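Local coordinates for protein 3-methyladenine dna-glycosylase (Archaeoglobus fulgidus, PDB 2JHN) that belongs to the helix-hairpin-helix family of DNA repair proteins and couples a TATA-binding-protein-like domain to a mostly helical HhH-GPD domain, at residues A[192-197]-A[209-214]; A[124-129]-A[185-190]; A[76-81]-A[199-204]. The protein carries 1 engineered substitution. All coordinates share one frame; numbering follows the deposited sequence. Where two conformers were deposited one is given.

Contact 1 (A[192-197]-A[209-214]); sequences AKEENL and YEYLTS. With NA (sodium ion), chain E.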
# COMPACT_ATOMS: atom_id res chain seq x y z
N ALA A 192 13.65 -1.00 -12.83
CA ALA A 192 13.04 -0.21 -13.92
C ALA A 192 13.29 -0.78 -15.34
O ALA A 192 12.48 -0.60 -16.27
CB ALA A 192 13.48 1.27 -13.84
N LYS A 193 14.42 -1.46 -15.50
CA LYS A 193 14.75 -2.15 -16.77
C LYS A 193 13.88 -3.38 -17.11
O LYS A 193 13.89 -3.86 -18.24
CB LYS A 193 16.23 -2.56 -16.75
CG LYS A 193 17.17 -1.37 -16.80
CD LYS A 193 18.63 -1.81 -16.66
CE LYS A 193 19.55 -0.61 -16.60
NZ LYS A 193 20.97 -1.04 -16.47
N GLU A 194 13.14 -3.90 -16.12
CA GLU A 194 12.35 -5.12 -16.31
C GLU A 194 11.11 -4.87 -17.15
O GLU A 194 10.38 -3.91 -16.93
CB GLU A 194 11.97 -5.74 -14.96
CG GLU A 194 13.16 -6.19 -14.12
CD GLU A 194 13.79 -7.46 -14.67
OE1 GLU A 194 13.16 -8.53 -14.62
OE2 GLU A 194 14.91 -7.39 -15.20
N GLU A 195 10.88 -5.73 -18.13
CA GLU A 195 9.69 -5.65 -18.97
C GLU A 195 8.56 -6.45 -18.34
O GLU A 195 8.81 -7.37 -17.56
CB GLU A 195 9.98 -6.21 -20.37
CG GLU A 195 10.82 -5.28 -21.21
CD GLU A 195 9.98 -4.31 -21.99
OE1 GLU A 195 8.75 -4.24 -21.77
OE2 GLU A 195 10.55 -3.60 -22.84
N ASN A 196 7.32 -6.09 -18.70
CA ASN A 196 6.11 -6.83 -18.30
C ASN A 196 5.93 -6.96 -16.79
O ASN A 196 5.36 -7.92 -16.28
CB ASN A 196 6.06 -8.20 -19.00
CG ASN A 196 6.16 -8.08 -20.53
OD1 ASN A 196 5.40 -7.35 -21.15
ND2 ASN A 196 7.11 -8.81 -21.12
N LEU A 197 6.47 -5.99 -16.05
CA LEU A 197 6.48 -6.09 -14.60
C LEU A 197 5.07 -6.13 -13.97
O LEU A 197 4.85 -6.84 -12.97
CB LEU A 197 7.38 -4.96 -14.04
CG LEU A 197 7.91 -4.95 -12.63
CD1 LEU A 197 8.68 -6.23 -12.27
CD2 LEU A 197 8.79 -3.71 -12.50
N TYR A 209 8.01 -14.84 -5.32
CA TYR A 209 9.04 -14.76 -4.26
C TYR A 209 10.45 -15.00 -4.82
O TYR A 209 11.39 -14.28 -4.50
CB TYR A 209 8.74 -15.76 -3.12
CG TYR A 209 9.74 -15.65 -1.99
CD1 TYR A 209 9.57 -14.70 -0.98
CD2 TYR A 209 10.90 -16.46 -1.95
CE1 TYR A 209 10.52 -14.57 0.08
CE2 TYR A 209 11.84 -16.33 -0.90
CZ TYR A 209 11.64 -15.39 0.10
OH TYR A 209 12.58 -15.26 1.13
N GLU A 210 10.60 -16.02 -5.65
CA GLU A 210 11.92 -16.34 -6.20
C GLU A 210 12.38 -15.29 -7.21
O GLU A 210 13.57 -15.01 -7.30
CB GLU A 210 11.94 -17.74 -6.83
CG GLU A 210 11.87 -18.86 -5.81
CD GLU A 210 13.09 -18.92 -4.89
OE1 GLU A 210 14.23 -18.75 -5.40
OE2 GLU A 210 12.92 -19.15 -3.67
N TYR A 211 11.45 -14.67 -7.93
CA TYR A 211 11.81 -13.58 -8.82
C TYR A 211 12.30 -12.37 -8.02
O TYR A 211 13.40 -11.83 -8.29
CB TYR A 211 10.65 -13.21 -9.73
CG TYR A 211 10.88 -11.98 -10.57
CD1 TYR A 211 11.68 -12.03 -11.71
CD2 TYR A 211 10.29 -10.76 -10.22
CE1 TYR A 211 11.90 -10.87 -12.50
CE2 TYR A 211 10.49 -9.61 -10.97
CZ TYR A 211 11.30 -9.67 -12.12
OH TYR A 211 11.47 -8.55 -12.89
N LEU A 212 11.53 -11.96 -7.02
CA LEU A 212 11.91 -10.77 -6.23
C LEU A 212 13.26 -10.98 -5.56
O LEU A 212 14.14 -10.14 -5.67
CB LEU A 212 10.81 -10.41 -5.21
CG LEU A 212 9.54 -9.92 -5.91
CD1 LEU A 212 8.36 -10.01 -4.94
CD2 LEU A 212 9.76 -8.49 -6.40
N THR A 213 13.45 -12.13 -4.92
CA THR A 213 14.65 -12.38 -4.14
C THR A 213 15.86 -12.68 -5.03
O THR A 213 16.99 -12.66 -4.55
CB THR A 213 14.49 -13.52 -3.09
OG1 THR A 213 14.03 -14.71 -3.74
CG2 THR A 213 13.50 -13.10 -2.00
N SER A 214 15.62 -12.91 -6.32
CA SER A 214 16.69 -13.09 -7.31
C SER A 214 17.50 -11.80 -7.56
O SER A 214 18.62 -11.85 -8.11
CB SER A 214 16.15 -13.69 -8.62
OG SER A 214 15.66 -12.68 -9.49
NA NA E . 18.17 -11.22 -3.16
O HOH W 1 9.26 -9.05 -15.03
O HOH W 2 19.81 -10.07 -1.75
O HOH W 3 18.32 -13.07 -1.45
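Tyr211 reaches out of helix 205-213 to meet Glu194 in the loop that follows helix 182-192. Its OH is the donor to Glu194 OE1, which lies in the ring plane at the phenol edge. The modelled separation of OH and OE1, 2.4 Å, is very short, so the exact length is doubtful. The Glu194 chain bends at the CB-CG bond (chi2 -74°), and the carboxylate is turned 38° from the ring. The apolar part of the contact is small: the Leu197 side chain crosses that of Tyr211 at about a right angle, with CD1 by the ring edge, 4.0 Å from Tyr211 CE2, and Leu197 is buried while Glu194 and Tyr211 are partly exposed. On the wetter side one water donates both to Tyr211 OH and to the carbonyl O of Glu195, tying the phenol to the loop backbone a second time. Farther along, Thr213 O binds a sodium ion at 2.3 Å, together with two waters and the carbonyls of Phe215 and Ile218, in the hairpin of the helix-hairpin-helix motif. Phe215 meets the Tyr211 ring edge-to-face, Leu197 rests on Val118 and Phe119 of helix 118-127, and Leu212 on Val226 of helix 220-229.

Contact 2 (A[124-129]-A[185-190]); sequences KAIIQQ and AELIVE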
# COMPACT_ATOMS: atom_id res chain seq x y z
N LYS A 124 8.90 1.47 -3.71
CA LYS A 124 8.66 1.96 -2.35
C LYS A 124 9.15 0.97 -1.27
O LYS A 124 9.68 1.40 -0.23
CB LYS A 124 7.17 2.37 -2.16
CG LYS A 124 6.76 3.59 -2.99
CD LYS A 124 5.32 4.02 -2.75
CE LYS A 124 5.27 5.43 -2.17
NZ LYS A 124 3.91 5.90 -1.65
N ALA A 125 9.03 -0.34 -1.53
CA ALA A 125 9.52 -1.33 -0.58
C ALA A 125 11.05 -1.22 -0.39
O ALA A 125 11.57 -1.34 0.72
CB ALA A 125 9.10 -2.77 -0.99
N ILE A 126 11.75 -0.97 -1.50
CA ILE A 126 13.17 -0.77 -1.50
C ILE A 126 13.55 0.51 -0.74
O ILE A 126 14.45 0.49 0.12
CB ILE A 126 13.71 -0.72 -2.94
CG1 ILE A 126 13.64 -2.10 -3.61
CG2 ILE A 126 15.20 -0.20 -2.94
CD1 ILE A 126 13.86 -2.03 -5.13
N ILE A 127 12.85 1.60 -1.06
CA ILE A 127 13.04 2.89 -0.34
C ILE A 127 12.96 2.72 1.18
O ILE A 127 13.80 3.26 1.93
CB ILE A 127 12.08 3.98 -0.86
CG1 ILE A 127 12.43 4.34 -2.32
CG2 ILE A 127 12.06 5.23 0.08
CD1 ILE A 127 11.39 5.23 -3.01
N GLN A 128 11.99 1.95 1.64
CA GLN A 128 11.78 1.70 3.06
C GLN A 128 12.88 0.89 3.79
O GLN A 128 12.90 0.87 5.02
CB GLN A 128 10.43 1.02 3.24
CG GLN A 128 9.77 1.29 4.57
CD GLN A 128 8.65 0.34 4.81
OE1 GLN A 128 7.85 0.06 3.90
NE2 GLN A 128 8.59 -0.21 6.02
N GLN A 129 13.77 0.22 3.06
CA GLN A 129 14.81 -0.62 3.68
C GLN A 129 15.63 0.17 4.72
O GLN A 129 16.19 1.23 4.42
CB GLN A 129 15.71 -1.28 2.61
CG GLN A 129 14.94 -2.27 1.69
CD GLN A 129 15.77 -2.96 0.60
OE1 GLN A 129 16.83 -2.47 0.18
NE2 GLN A 129 15.29 -4.10 0.15
N ALA A 185 19.17 3.48 -5.04
CA ALA A 185 19.09 4.06 -6.38
C ALA A 185 19.48 3.07 -7.45
O ALA A 185 18.79 2.91 -8.45
CB ALA A 185 19.94 5.35 -6.48
N GLU A 186 20.58 2.36 -7.22
CA GLU A 186 21.03 1.33 -8.13
C GLU A 186 20.02 0.19 -8.33
O GLU A 186 19.79 -0.24 -9.45
CB GLU A 186 22.36 0.77 -7.61
CG GLU A 186 23.53 1.67 -7.90
CD GLU A 186 24.87 1.01 -7.61
OE1 GLU A 186 24.90 0.06 -6.79
OE2 GLU A 186 25.88 1.45 -8.21
N LEU A 187 19.42 -0.27 -7.24
CA LEU A 187 18.46 -1.37 -7.31
C LEU A 187 17.15 -0.94 -8.01
O LEU A 187 16.61 -1.69 -8.83
CB LEU A 187 18.22 -1.91 -5.90
CG LEU A 187 17.37 -3.18 -5.74
CD1 LEU A 187 17.89 -4.32 -6.63
CD2 LEU A 187 17.31 -3.58 -4.26
N ILE A 188 16.66 0.25 -7.69
CA ILE A 188 15.44 0.78 -8.33
C ILE A 188 15.65 0.93 -9.84
O ILE A 188 14.81 0.51 -10.64
CB ILE A 188 14.95 2.08 -7.63
CG1 ILE A 188 14.47 1.73 -6.21
CG2 ILE A 188 13.85 2.77 -8.48
CD1 ILE A 188 14.16 2.91 -5.32
N VAL A 189 16.79 1.47 -10.25
CA VAL A 189 17.09 1.55 -11.68
C VAL A 189 17.10 0.15 -12.31
O VAL A 189 16.52 -0.09 -13.37
CB VAL A 189 18.39 2.36 -11.94
CG1 VAL A 189 18.84 2.23 -13.40
CG2 VAL A 189 18.18 3.84 -11.57
N GLU A 190 17.71 -0.81 -11.61
CA GLU A 190 17.73 -2.21 -12.04
C GLU A 190 16.32 -2.78 -12.31
O GLU A 190 16.03 -3.35 -13.37
CB GLU A 190 18.48 -3.05 -10.99
CG GLU A 190 18.95 -4.41 -11.49
CD GLU A 190 19.68 -5.25 -10.41
OE1 GLU A 190 20.26 -4.69 -9.44
OE2 GLU A 190 19.69 -6.49 -10.56
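Ile126 overlaps Leu187 with the end of its long branch, CD1 lying 3.7 Å from Leu187 CG and almost as near to CD2. This is purely apolar helix-to-helix packing in the core of the HhH-GPD domain, where helix 118-127 meets helix 182-192; the four side chains that touch, Ile126, Ile127, Leu187 and Ile188, are all buried. Ile126 sends CG1 to the side of its backbone N (chi1 -70°) and runs on extended, which carries CD1 across to Leu187. The short branch serves the other neighbour: Ile126 CG2 lies 3.9 Å from Ile188 CG1, and the two isoleucines pass one another in opposite senses. Ile188 is extended too, its CD1 reaching past Ile126 to the side chain of Ile127. One residue of helix 182-192 is thus held by two consecutive residues of helix 118-127, and Ile126 in turn spans Leu187 and Ile188. The backbones are close, with the CA atoms of Ile126 and Ile188 7.4 Å apart. Beyond these four residues, Ile127 also touches Ala136 and Leu139 of helix 133-147, whereas Ile188 leans on Ile167 and Leu175 of helix 164-177, so the contact extends into a wider helical core. Polar links frame it: Lys184 NZ donates to the carbonyls of Ile127 and Gln129, joining the two helices at the end of helix 118-127. Gln129 NE2 binds Gly217 O and Thr222 OG1, connecting this region to the sodium-binding hairpin through Gly217 and to helix 220-229 through Thr222. At the end of the Ile188 side chain, CD1 stands 3.7 Å from Ile127 CG1 and 4.1 Å from Ile126 CG2.

Contact 3 (A[76-81]-A[199-204]); sequences LVEYLG and ELKEWG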
# COMPACT_ATOMS: atom_id res chain seq x y z
N LEU A 76 -9.59 1.18 -8.44
CA LEU A 76 -9.86 1.87 -7.16
C LEU A 76 -10.41 0.94 -6.08
O LEU A 76 -10.09 1.11 -4.90
CB LEU A 76 -10.80 3.06 -7.35
CG LEU A 76 -10.25 4.16 -8.27
CD1 LEU A 76 -11.35 5.20 -8.52
CD2 LEU A 76 -9.01 4.80 -7.67
N VAL A 77 -11.27 0.01 -6.48
CA VAL A 77 -11.83 -0.97 -5.54
C VAL A 77 -10.68 -1.78 -4.90
O VAL A 77 -10.65 -1.98 -3.68
CB VAL A 77 -12.82 -1.91 -6.23
CG1 VAL A 77 -13.15 -3.14 -5.34
CG2 VAL A 77 -14.12 -1.14 -6.60
N GLU A 78 -9.76 -2.24 -5.73
CA GLU A 78 -8.63 -3.04 -5.27
C GLU A 78 -7.64 -2.19 -4.42
O GLU A 78 -7.14 -2.62 -3.36
CB GLU A 78 -7.92 -3.63 -6.49
CG GLU A 78 -6.74 -4.53 -6.10
CD GLU A 78 -5.92 -4.96 -7.29
OE1 GLU A 78 -5.71 -4.14 -8.22
OE2 GLU A 78 -5.45 -6.13 -7.27
N TYR A 79 -7.35 -0.98 -4.88
CA TYR A 79 -6.37 -0.13 -4.20
C TYR A 79 -6.84 0.39 -2.82
O TYR A 79 -6.09 0.41 -1.83
CB TYR A 79 -5.99 1.06 -5.09
CG TYR A 79 -5.02 2.03 -4.45
CD1 TYR A 79 -3.66 1.72 -4.38
CD2 TYR A 79 -5.46 3.27 -3.94
CE1 TYR A 79 -2.74 2.60 -3.81
CE2 TYR A 79 -4.54 4.17 -3.36
CZ TYR A 79 -3.17 3.82 -3.32
OH TYR A 79 -2.21 4.65 -2.75
N LEU A 80 -8.08 0.86 -2.79
CA LEU A 80 -8.67 1.44 -1.56
C LEU A 80 -9.23 0.35 -0.65
O LEU A 80 -9.51 0.62 0.52
CB LEU A 80 -9.77 2.46 -1.92
CG LEU A 80 -9.33 3.67 -2.78
CD1 LEU A 80 -10.55 4.42 -3.36
CD2 LEU A 80 -8.46 4.62 -1.99
N GLY A 81 -9.39 -0.87 -1.18
CA GLY A 81 -9.88 -1.99 -0.37
C GLY A 81 -11.39 -1.88 -0.08
O GLY A 81 -11.80 -1.91 1.08
N GLU A 199 2.69 -7.82 -14.84
CA GLU A 199 2.25 -9.23 -14.84
C GLU A 199 2.59 -10.01 -13.56
O GLU A 199 1.99 -11.05 -13.29
CB GLU A 199 2.76 -9.99 -16.08
CG GLU A 199 2.25 -9.40 -17.39
CD GLU A 199 2.85 -10.08 -18.63
OE1 GLU A 199 3.73 -10.95 -18.47
OE2 GLU A 199 2.48 -9.69 -19.76
N LEU A 200 3.54 -9.48 -12.77
CA LEU A 200 3.96 -10.16 -11.54
C LEU A 200 2.79 -10.39 -10.60
O LEU A 200 2.78 -11.36 -9.84
CB LEU A 200 5.08 -9.35 -10.84
CG LEU A 200 5.92 -10.06 -9.78
CD1 LEU A 200 6.73 -11.23 -10.37
CD2 LEU A 200 6.84 -9.04 -9.07
N LYS A 201 1.80 -9.49 -10.65
CA LYS A 201 0.57 -9.64 -9.87
C LYS A 201 -0.15 -10.96 -10.06
O LYS A 201 -0.81 -11.45 -9.16
CB LYS A 201 -0.42 -8.53 -10.21
CG LYS A 201 -0.23 -7.32 -9.41
CD LYS A 201 -1.32 -6.33 -9.69
CE LYS A 201 -2.32 -6.33 -8.58
NZ LYS A 201 -3.39 -5.37 -8.93
N GLU A 202 -0.06 -11.52 -11.27
CA GLU A 202 -0.79 -12.73 -11.63
C GLU A 202 0.03 -14.00 -11.49
O GLU A 202 -0.47 -15.09 -11.79
CB GLU A 202 -1.24 -12.63 -13.08
CG GLU A 202 -1.58 -11.26 -13.57
CD GLU A 202 -3.06 -11.00 -13.51
OE1 GLU A 202 -3.73 -11.20 -14.54
OE2 GLU A 202 -3.55 -10.60 -12.43
N TRP A 203 1.31 -13.85 -11.10
CA TRP A 203 2.18 -15.00 -10.84
C TRP A 203 1.80 -15.66 -9.53
O TRP A 203 1.18 -15.03 -8.67
CB TRP A 203 3.65 -14.59 -10.74
CG TRP A 203 4.39 -14.25 -12.01
CD1 TRP A 203 3.88 -13.73 -13.16
CD2 TRP A 203 5.80 -14.38 -12.22
NE1 TRP A 203 4.89 -13.54 -14.09
CE2 TRP A 203 6.07 -13.93 -13.53
CE3 TRP A 203 6.86 -14.83 -11.42
CZ2 TRP A 203 7.37 -13.91 -14.06
CZ3 TRP A 203 8.14 -14.83 -11.96
CH2 TRP A 203 8.39 -14.36 -13.26
N GLY A 204 2.19 -16.91 -9.36
CA GLY A 204 2.02 -17.59 -8.08
C GLY A 204 2.96 -16.98 -7.05
O GLY A 204 3.97 -16.38 -7.43
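Lys201 and Glu78 come at each other from opposite directions and meet as a salt bridge at the surface. The lysine points its CB toward helix 69-80, and its chain runs out from there extended through CG (chi2 -174°), while part of the residue rests on Val118 of helix 118-127. A turn about the CG-CD bond then swings CE to within 3.4 Å of Glu78 OE2, leaving it farther from OE1. At the tip, NZ bonds both carboxylate oxygens, at 2.7 Å from Glu78 OE1 and 2.8 Å from Glu78 OE2. Each oxygen is met on its syn side, but NZ stands about 25° out of the carboxylate plane, so it sits across the mouth of the fork, tilted out of its plane. The pair bridges two parts of the protein: Glu78 belongs to a helix of the TATA-binding-protein-like domain, Lys201 to a 3-10 segment of the HhH-GPD region. Glu78 sets CG anti to its own N and stays extended, placing the carboxylate well off its helix; the CA atoms of the two residues are 12.2 Å apart. Glu78 also packs on Leu113, and the backbone O of Lys201 accepts a hydrogen bond from Lys233 NZ.

Contact 2 closes before contact 1 opens: its second segment, 185-190, adjoins 192-197, so helix 182-192 leads directly from one into the other, their centres 12 Å apart. Both belong to the HhH-GPD region. Contact 3 reaches from there to the TATA-binding-protein-like domain. Contact 2 falls within the chain that contact 3 spans, and the centres of contacts 2 and 3 are about 20 Å apart; contact 1 alternates with contact 3 in sequence. Contacts 1 and 3 touch, since Leu200 and Trp203 from segment 199-204 pack on Tyr211. The connection between helices 182-192 and 205-213 therefore takes part in contacts 1 and 3, and through contact 3 joins the HhH-GPD region to the TATA-binding-protein-like domain.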